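Glycerol kinase, putative (PDB 2W40) probably catalyses the ATP-dependent phosphorylation of glycerol to sn-glycerol 3-phosphate, as a member of the FGGY kinase family with two actin-like ATPase domains. Local coordinates at residues C[326-331]-C[375-380]; C[341-346]-C[380-385]; C[386-391]-C[421-426]. All coordinates share one frame; numbering follows the deposited sequence.

Contact 1 of 3, residues C[326-331]-C[375-380]; sequences LIDDPS and TERSHI
R377 and D328 carry the polar half of this contact in a salt bridge between the first turn of helix 377-403 and the loop 326-331. R377 NH1 donates to D328 OD1 at 2.8 Å, nearly straight at 169°, while R377 NH2 reaches D328 OD2 at a weak 3.4 Å. The two groups are not coplanar: the carboxylate is turned 49° from the guanidinium. D328 OD1 lies close to the guanidinium plane, yet NH1 meets it from above the carboxylate plane, so the grip is lopsided and rests mainly on the NH1 bond. NH1 also donates to the carbonyl O of K325, which ties the same nitrogen to backbone just before the loop segment and should help fix the rotation of the group. The arginine gets there by a bend at chi3 (-66°), its aliphatic part passing across L326: R377 CD sits 3.5 Å from L326 O, and R377 CG lies 4.1 Å from L326 CD2. Beside the salt bridge the contact turns apolar, with L326 CD1 approaching I380 CG2 at 4.4 Å, one turn along the helix. Farther along the loop, D329 OD2 accepts from the backbone N of S331, an Asx turn, and also from its OG. E376 holds the N-cap position of helix 377-403, so the arginine projects from its very first turn. L326 also packs on W320 and L321 of helix 315-323, and I380 on I368 and M371 of strand 366-371, while N324 of the second subunit covers L326 and R377, placing the contact where two helices, a strand and the dimer interface meet.

Contact 2 of 3, residues C[341-346]-C[380-385]; sequences ENTTGV and IVRALL
The loop 341-346 folds through a type I' beta turn from T343 to V346 and lies against helix 377-403, T343 and A383 being the closest CA pair of the two segments, 5.9 Å apart. The turn is braced from within: T343 OG1 and V346 O form a 2.7 Å hydrogen bond in the carbonyl plane, on a lone pair, and N342 OD1 takes the backbone N of T344 in an Asx turn. With OG1 in the crowded position between N and the carbonyl carbon (chi1 64°), the methyl of T343 is left for the helix. CG2 crosses the arginine chain at about a right angle, touching R382 CG at 3.6 Å, and also meets A383 CB at 3.9 Å. At the last residue of the turn, V346 CG1, anti to the backbone N, packs on A383 CB at 3.8 Å, so the small alanine is held by the threonine and valine methyls together. R382 runs out extended from CG to NE, CG anti to its backbone N (chi1 -179°), alongside the loop residues E341 and N342 that lead into the turn. One face of its guanidinium lies under E341 O, which stands 3.6 Å above the plane and over its centre; this is a face contact and not a hydrogen bond. T343 CG2 lies at the guanidinium edge. The N-H groups find partners beyond the two segments, NE in a salt bridge to E386 and NH1 in a hydrogen bond to the carbonyl of C340. The loop thus closes over the helix between helix 333-339, whose M337 touches R382, and strands 347-349 and 366-371, where F348 packs on A383 while I368 and M371 pack on V346.

Contact 3 of 3, residues C[386-391]-C[421-426]; sequences EGIAFQ and KPFMQF. With EDO (1,2-ethanediol), chain B.
F426 and F423 both send CG anti to the backbone N (chi1 -171° in F426), while E386 and F390 set theirs anti to the carbonyl carbon, bringing glutamate and rings together between helices 377-403 and 421-431. The short helical segments run roughly alongside each other, axes 9.9 Å apart. The ring of F426 carries the largest share of the buried surface. E386 CG lies over one of its faces, a CH-pi contact 3.9 Å from the centroid and offset toward the rim, and the extended chain carries the carboxylate on so that it stacks almost flat, 13° from the ring plane. At the ring's edge sit A389 CB, 3.6 Å from F426 CD2, and F390 CZ. F426 turns that edge toward the face of F390 in an offset edge-to-face pair, with centroids 5.8 Å apart and planes at 86°. F423 meets I388 edge-on, its CZ 4.0 Å from I388 CG2, the side chains crossing at about a right angle. Between these two segments no hydrogen bond crosses; what meets is apolar and aromatic, with the carboxylate laid on a ring. E386 OE1 accepts from O1 of a bound 1,2-ethanediol at 2.6 Å, and that molecule, probably from the crystallisation liquor, also bonds K488 NZ. With OE2 held by R382, one turn back, both oxygens of the buried carboxylate have polar partners although its flank is aromatic, and the nearby arginine probably favours the ionised form.

How the contacts relate
All three contacts use helix 377-403 in succession, from its first turn in contact 1 to its middle in contact 3, and all lie in the C-terminal FGGY domain. Contacts 1 and 2 share I380, cross along the chain and touch the second subunit; contact 3 touches no other protein chain. Contact 1 combines an exposed aspartate with buried apolar residues and is the one bridged by a salt bridge between its own segments. Contact 2 is intermediate, with T343, V346, R382 and A383 buried while E341 and N342 are exposed. Contact 3, wholly buried, is largely aromatic. A charge pair joins contacts 2 and 3, and T343 CG2 packs against E386 CD.

Contact 1 of 3, residues C[326-331]-C[375-380]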
loop_
_atom_site.group_PDB
_atom_site.type_symbol
_atom_site.label_atom_id
_atom_site.label_comp_id
_atom_site.label_asym_id
_atom_site.label_seq_id
_atom_site.Cartn_x
_atom_site.Cartn_y
_atom_site.Cartn_z
ATOM N N LEU C 326 -3.080 -5.685 7.277
ATOM C CA LEU C 326 -1.660 -5.556 7.156
ATOM C C LEU C 326 -0.950 -5.833 8.487
ATOM O O LEU C 326 0.241 -6.119 8.504
ATOM C CB LEU C 326 -1.337 -4.187 6.602
ATOM C CG LEU C 326 -1.729 -4.044 5.122
ATOM C CD1 LEU C 326 -1.781 -2.578 4.654
ATOM C CD2 LEU C 326 -0.852 -4.917 4.194
ATOM N N ILE C 327 -1.662 -5.698 9.608
ATOM C CA ILE C 327 -1.129 -6.108 10.888
ATOM C C ILE C 327 -2.230 -6.955 11.502
ATOM O O ILE C 327 -3.422 -6.726 11.341
ATOM C CB ILE C 327 -0.625 -4.908 11.693
ATOM C CG1 ILE C 327 0.344 -5.307 12.814
ATOM C CG2 ILE C 327 -1.783 -4.084 12.202
ATOM C CD1 ILE C 327 0.881 -4.120 13.696
ATOM N N ASP C 328 -1.822 -8.019 12.172
ATOM C CA ASP C 328 -2.798 -8.888 12.874
ATOM C C ASP C 328 -3.181 -8.291 14.250
ATOM O O ASP C 328 -4.273 -8.531 14.725
ATOM C CB ASP C 328 -2.189 -10.304 13.073
ATOM C CG ASP C 328 -1.990 -11.075 11.742
ATOM O OD1 ASP C 328 -2.568 -10.725 10.697
ATOM O OD2 ASP C 328 -1.253 -12.066 11.740
ATOM N N ASP C 329 -2.258 -7.560 14.910
ATOM C CA ASP C 329 -2.541 -6.859 16.168
ATOM C C ASP C 329 -1.534 -5.784 16.465
ATOM O O ASP C 329 -0.309 -6.020 16.322
ATOM C CB ASP C 329 -2.480 -7.862 17.341
ATOM C CG ASP C 329 -3.117 -7.304 18.624
ATOM O OD1 ASP C 329 -4.369 -7.424 18.745
ATOM O OD2 ASP C 329 -2.384 -6.677 19.444
ATOM N N PRO C 330 -1.991 -4.635 17.011
ATOM C CA PRO C 330 -1.087 -3.530 17.284
ATOM C C PRO C 330 0.137 -3.867 18.159
ATOM O O PRO C 330 1.194 -3.199 18.027
ATOM C CB PRO C 330 -1.977 -2.537 18.016
ATOM C CG PRO C 330 -3.321 -2.852 17.613
ATOM C CD PRO C 330 -3.373 -4.292 17.395
ATOM N N SER C 331 -0.034 -4.895 19.008
ATOM C CA SER C 331 0.969 -5.310 19.983
ATOM C C SER C 331 2.223 -5.812 19.307
ATOM O O SER C 331 3.330 -5.835 19.889
ATOM C CB SER C 331 0.383 -6.450 20.776
ATOM O OG SER C 331 0.012 -7.478 19.850
ATOM N N THR C 375 8.877 -7.248 -0.796
ATOM C CA THR C 375 8.180 -6.458 0.248
ATOM C C THR C 375 7.041 -7.281 0.824
ATOM O O THR C 375 6.270 -7.884 0.113
ATOM C CB THR C 375 7.644 -5.139 -0.330
ATOM O OG1 THR C 375 8.739 -4.458 -0.975
ATOM C CG2 THR C 375 6.891 -4.269 0.761
ATOM N N GLU C 376 6.945 -7.242 2.163
ATOM C CA GLU C 376 5.957 -7.939 2.936
ATOM C C GLU C 376 5.190 -6.949 3.775
ATOM O O GLU C 376 5.574 -5.785 3.936
ATOM C CB GLU C 376 6.608 -8.890 3.964
ATOM C CG GLU C 376 7.556 -9.848 3.371
ATOM C CD GLU C 376 7.640 -11.112 4.137
ATOM O OE1 GLU C 376 7.039 -11.228 5.260
ATOM O OE2 GLU C 376 8.307 -11.992 3.595
ATOM N N ARG C 377 4.088 -7.434 4.340
ATOM C CA ARG C 377 3.277 -6.621 5.285
ATOM C C ARG C 377 4.135 -5.916 6.318
ATOM O O ARG C 377 3.966 -4.716 6.616
ATOM C CB ARG C 377 2.304 -7.545 6.099
ATOM C CG ARG C 377 1.312 -8.160 5.386
ATOM C CD ARG C 377 0.297 -8.787 6.279
ATOM N NE ARG C 377 0.727 -9.921 7.109
ATOM C CZ ARG C 377 0.057 -10.283 8.196
ATOM N NH1 ARG C 377 -1.072 -9.634 8.552
ATOM N NH2 ARG C 377 0.450 -11.344 8.937
ATOM N N SER C 378 5.052 -6.670 6.877
ATOM C CA SER C 378 5.970 -6.180 7.909
ATOM C C SER C 378 6.698 -4.906 7.480
ATOM O O SER C 378 6.820 -3.968 8.251
ATOM C CB SER C 378 6.990 -7.268 8.296
ATOM O OG SER C 378 8.011 -7.426 7.248
ATOM N N HIS C 379 7.210 -4.859 6.256
ATOM C CA HIS C 379 7.932 -3.700 5.796
ATOM C C HIS C 379 7.023 -2.488 5.645
ATOM O O HIS C 379 7.421 -1.347 5.909
ATOM C CB HIS C 379 8.605 -3.956 4.431
ATOM C CG HIS C 379 9.466 -5.165 4.366
ATOM N ND1 HIS C 379 10.740 -5.235 4.915
ATOM C CD2 HIS C 379 9.294 -6.312 3.694
ATOM C CE1 HIS C 379 11.292 -6.401 4.597
ATOM N NE2 HIS C 379 10.427 -7.072 3.862
ATOM N N ILE C 380 5.787 -2.728 5.223
ATOM C CA ILE C 380 4.780 -1.639 5.077
ATOM C C ILE C 380 4.423 -1.057 6.434
ATOM O O ILE C 380 4.329 0.138 6.598
ATOM C CB ILE C 380 3.543 -2.140 4.287
ATOM C CG1 ILE C 380 4.009 -2.604 2.862
ATOM C CG2 ILE C 380 2.379 -1.139 4.358
ATOM C CD1 ILE C 380 2.903 -3.388 2.018
#

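Contact 2 of 3, residues C[341-346]-C[380-385]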
loop_
_atom_site.group_PDB
_atom_site.type_symbol
_atom_site.label_atom_id
_atom_site.label_comp_id
_atom_site.label_asym_id
_atom_site.label_seq_id
_atom_site.Cartn_x
_atom_site.Cartn_y
_atom_site.Cartn_z
ATOM N N GLU C 341 14.469 -5.067 10.160
ATOM C CA GLU C 341 15.472 -4.078 10.541
ATOM C C GLU C 341 15.498 -2.853 9.657
ATOM O O GLU C 341 16.073 -1.831 10.012
ATOM C CB GLU C 341 16.834 -4.761 10.525
ATOM C CG GLU C 341 16.839 -5.876 11.582
ATOM C CD GLU C 341 18.088 -6.688 11.626
ATOM O OE1 GLU C 341 19.086 -6.316 10.956
ATOM O OE2 GLU C 341 18.037 -7.740 12.294
ATOM N N ASN C 342 14.905 -2.990 8.480
ATOM C CA ASN C 342 14.739 -1.847 7.571
ATOM C C ASN C 342 13.475 -2.156 6.700
ATOM O O ASN C 342 12.830 -3.241 6.813
ATOM C CB ASN C 342 16.032 -1.568 6.761
ATOM C CG ASN C 342 16.361 -2.716 5.805
ATOM O OD1 ASN C 342 15.519 -3.136 5.008
ATOM N ND2 ASN C 342 17.532 -3.317 5.963
ATOM N N THR C 343 13.055 -1.167 5.922
ATOM C CA THR C 343 11.854 -1.325 5.132
ATOM C C THR C 343 12.117 -1.720 3.695
ATOM O O THR C 343 11.147 -1.733 2.894
ATOM C CB THR C 343 11.106 0.036 5.086
ATOM O OG1 THR C 343 11.929 0.997 4.392
ATOM C CG2 THR C 343 10.677 0.514 6.511
ATOM N N THR C 344 13.419 -2.016 3.417
ATOM C CA THR C 344 13.997 -2.191 2.066
ATOM C C THR C 344 13.650 -1.045 1.095
ATOM O O THR C 344 13.405 -1.248 -0.137
ATOM C CB THR C 344 13.610 -3.497 1.500
ATOM O OG1 THR C 344 12.288 -3.405 1.070
ATOM C CG2 THR C 344 13.663 -4.602 2.513
ATOM N N GLY C 345 13.752 0.149 1.658
ATOM C CA GLY C 345 13.630 1.405 0.998
ATOM C C GLY C 345 12.178 1.799 0.775
ATOM O O GLY C 345 11.974 2.818 0.185
ATOM N N VAL C 346 11.240 0.989 1.237
ATOM C CA VAL C 346 9.826 1.419 1.194
ATOM C C VAL C 346 9.632 2.652 2.085
ATOM O O VAL C 346 10.174 2.713 3.225
ATOM C CB VAL C 346 8.847 0.290 1.617
ATOM C CG1 VAL C 346 7.351 0.782 1.755
ATOM C CG2 VAL C 346 8.977 -0.889 0.553
ATOM N N ILE C 380 5.787 -2.728 5.223
ATOM C CA ILE C 380 4.780 -1.639 5.077
ATOM C C ILE C 380 4.423 -1.057 6.434
ATOM O O ILE C 380 4.329 0.138 6.598
ATOM C CB ILE C 380 3.543 -2.140 4.287
ATOM C CG1 ILE C 380 4.009 -2.604 2.862
ATOM C CG2 ILE C 380 2.379 -1.139 4.358
ATOM C CD1 ILE C 380 2.903 -3.388 2.018
ATOM N N VAL C 381 4.179 -1.955 7.391
ATOM C CA VAL C 381 3.947 -1.555 8.796
ATOM C C VAL C 381 5.093 -0.710 9.355
ATOM O O VAL C 381 4.862 0.411 9.871
ATOM C CB VAL C 381 3.638 -2.831 9.671
ATOM C CG1 VAL C 381 3.592 -2.439 11.189
ATOM C CG2 VAL C 381 2.366 -3.440 9.187
ATOM N N ARG C 382 6.318 -1.200 9.214
ATOM C CA ARG C 382 7.511 -0.461 9.667
ATOM C C ARG C 382 7.603 0.892 9.011
ATOM O O ARG C 382 7.938 1.854 9.662
ATOM C CB ARG C 382 8.795 -1.304 9.449
ATOM C CG ARG C 382 10.005 -0.582 9.912
ATOM C CD ARG C 382 11.305 -1.331 9.772
ATOM N NE ARG C 382 12.288 -0.343 10.124
ATOM C CZ ARG C 382 13.008 -0.277 11.229
ATOM N NH1 ARG C 382 13.077 -1.302 12.088
ATOM N NH2 ARG C 382 13.722 0.806 11.423
ATOM N N ALA C 383 7.253 0.963 7.724
ATOM C CA ALA C 383 7.455 2.212 6.967
ATOM C C ALA C 383 6.442 3.254 7.562
ATOM O O ALA C 383 6.702 4.439 7.673
ATOM C CB ALA C 383 7.190 1.978 5.388
ATOM N N LEU C 384 5.228 2.769 7.877
ATOM C CA LEU C 384 4.182 3.703 8.439
ATOM C C LEU C 384 4.758 4.301 9.786
ATOM O O LEU C 384 4.736 5.518 10.003
ATOM C CB LEU C 384 2.828 3.082 8.647
ATOM C CG LEU C 384 1.788 4.030 9.210
ATOM C CD1 LEU C 384 0.402 3.918 8.568
ATOM C CD2 LEU C 384 1.715 3.943 10.751
ATOM N N LEU C 385 5.367 3.411 10.580
ATOM C CA LEU C 385 5.913 3.792 11.895
ATOM C C LEU C 385 7.074 4.737 11.717
ATOM O O LEU C 385 7.165 5.802 12.347
ATOM C CB LEU C 385 6.312 2.525 12.625
ATOM C CG LEU C 385 5.110 1.688 13.088
ATOM C CD1 LEU C 385 5.679 0.400 13.757
ATOM C CD2 LEU C 385 4.154 2.434 14.008
#

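Contact 3 of 3, residues C[386-391]-C[421-426]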
loop_
_atom_site.group_PDB
_atom_site.type_symbol
_atom_site.label_atom_id
_atom_site.label_comp_id
_atom_site.label_asym_id
_atom_site.label_seq_id
_atom_site.Cartn_x
_atom_site.Cartn_y
_atom_site.Cartn_z
ATOM N N GLU C 386 7.927 4.440 10.736
ATOM C CA GLU C 386 8.998 5.349 10.395
ATOM C C GLU C 386 8.478 6.699 9.993
ATOM O O GLU C 386 9.077 7.721 10.351
ATOM C CB GLU C 386 9.932 4.765 9.360
ATOM C CG GLU C 386 10.741 3.503 9.767
ATOM C CD GLU C 386 11.896 3.195 8.794
ATOM O OE1 GLU C 386 12.015 3.850 7.692
ATOM O OE2 GLU C 386 12.706 2.255 9.120
ATOM N N GLY C 387 7.442 6.710 9.177
ATOM C CA GLY C 387 6.801 7.992 8.785
ATOM C C GLY C 387 6.327 8.884 9.940
ATOM O O GLY C 387 6.302 10.091 9.825
ATOM N N ILE C 388 5.987 8.291 11.086
ATOM C CA ILE C 388 5.705 9.074 12.304
ATOM C C ILE C 388 6.935 9.863 12.701
ATOM O O ILE C 388 6.873 11.080 12.949
ATOM C CB ILE C 388 5.118 8.192 13.435
ATOM C CG1 ILE C 388 3.851 7.397 12.970
ATOM C CG2 ILE C 388 4.895 9.038 14.747
ATOM C CD1 ILE C 388 3.341 6.382 13.991
ATOM N N ALA C 389 8.064 9.136 12.839
ATOM C CA ALA C 389 9.339 9.756 13.186
ATOM C C ALA C 389 9.785 10.835 12.265
ATOM O O ALA C 389 10.139 11.933 12.712
ATOM C CB ALA C 389 10.426 8.675 13.400
ATOM N N PHE C 390 9.691 10.553 10.945
ATOM C CA PHE C 390 10.036 11.606 9.986
ATOM C C PHE C 390 9.195 12.874 10.102
ATOM O O PHE C 390 9.716 13.979 9.950
ATOM C CB PHE C 390 9.953 11.036 8.572
ATOM C CG PHE C 390 11.079 10.091 8.217
ATOM C CD1 PHE C 390 12.440 10.493 8.249
ATOM C CD2 PHE C 390 10.791 8.776 7.866
ATOM C CE1 PHE C 390 13.451 9.570 7.891
ATOM C CE2 PHE C 390 11.792 7.900 7.519
ATOM C CZ PHE C 390 13.118 8.295 7.584
ATOM N N GLN C 391 7.902 12.689 10.345
ATOM C CA GLN C 391 7.045 13.852 10.550
ATOM C C GLN C 391 7.417 14.630 11.850
ATOM O O GLN C 391 7.435 15.886 11.879
ATOM C CB GLN C 391 5.573 13.378 10.596
ATOM C CG GLN C 391 4.965 13.047 9.210
ATOM C CD GLN C 391 3.564 12.586 9.382
ATOM O OE1 GLN C 391 2.651 13.371 9.302
ATOM N NE2 GLN C 391 3.383 11.282 9.696
ATOM N N LYS C 421 10.652 -0.226 22.113
ATOM C CA LYS C 421 12.049 0.263 22.123
ATOM C C LYS C 421 12.632 0.532 20.737
ATOM O O LYS C 421 13.258 1.564 20.575
ATOM C CB LYS C 421 13.014 -0.676 22.887
ATOM C CG LYS C 421 12.776 -0.678 24.406
ATOM C CD LYS C 421 13.282 -2.002 25.006
ATOM C CE LYS C 421 13.702 -1.897 26.464
ATOM N NZ LYS C 421 15.065 -2.577 26.686
ATOM N N PRO C 422 12.483 -0.399 19.753
ATOM C CA PRO C 422 13.012 -0.010 18.429
ATOM C C PRO C 422 12.334 1.192 17.807
ATOM O O PRO C 422 12.979 1.993 17.176
ATOM C CB PRO C 422 12.831 -1.238 17.553
ATOM C CG PRO C 422 11.944 -2.123 18.312
ATOM C CD PRO C 422 12.028 -1.816 19.786
ATOM N N PHE C 423 11.064 1.343 18.054
ATOM C CA PHE C 423 10.395 2.576 17.580
ATOM C C PHE C 423 10.934 3.825 18.235
ATOM O O PHE C 423 11.332 4.815 17.533
ATOM C CB PHE C 423 8.876 2.452 17.872
ATOM C CG PHE C 423 8.077 3.640 17.445
ATOM C CD1 PHE C 423 7.984 4.035 16.124
ATOM C CD2 PHE C 423 7.445 4.431 18.400
ATOM C CE1 PHE C 423 7.206 5.184 15.716
ATOM C CE2 PHE C 423 6.721 5.559 17.993
ATOM C CZ PHE C 423 6.563 5.909 16.655
ATOM N N MET C 424 11.033 3.825 19.573
ATOM C CA MET C 424 11.550 5.005 20.270
ATOM C C MET C 424 13.013 5.272 19.885
ATOM O O MET C 424 13.452 6.433 19.754
ATOM C CB MET C 424 11.361 4.798 21.759
ATOM C CG MET C 424 9.914 4.863 22.243
ATOM S SD MET C 424 8.921 6.267 21.415
ATOM C CE MET C 424 9.680 7.500 22.296
ATOM N N GLN C 425 13.802 4.206 19.665
ATOM C CA GLN C 425 15.197 4.392 19.256
ATOM C C GLN C 425 15.263 5.078 17.865
ATOM O O GLN C 425 16.024 5.984 17.662
ATOM C CB GLN C 425 15.928 3.063 19.272
ATOM C CG GLN C 425 17.419 3.265 18.973
ATOM C CD GLN C 425 18.141 4.142 20.006
ATOM O OE1 GLN C 425 18.237 3.742 21.157
ATOM N NE2 GLN C 425 18.645 5.248 19.594
ATOM N N PHE C 426 14.394 4.623 16.964
ATOM C CA PHE C 426 14.319 5.226 15.609
ATOM C C PHE C 426 13.905 6.695 15.699
ATOM O O PHE C 426 14.463 7.532 15.009
ATOM C CB PHE C 426 13.359 4.458 14.726
ATOM C CG PHE C 426 13.396 4.880 13.319
ATOM C CD1 PHE C 426 14.369 4.433 12.458
ATOM C CD2 PHE C 426 12.482 5.781 12.791
ATOM C CE1 PHE C 426 14.423 4.804 11.162
ATOM C CE2 PHE C 426 12.575 6.169 11.473
ATOM C CZ PHE C 426 13.525 5.665 10.673
HETATM C C1 EDO B . 13.952 5.287 5.403
HETATM O O1 EDO B . 14.210 4.906 6.776
HETATM C C2 EDO B . 13.805 4.012 4.545
HETATM O O2 EDO B . 15.051 3.248 4.518
#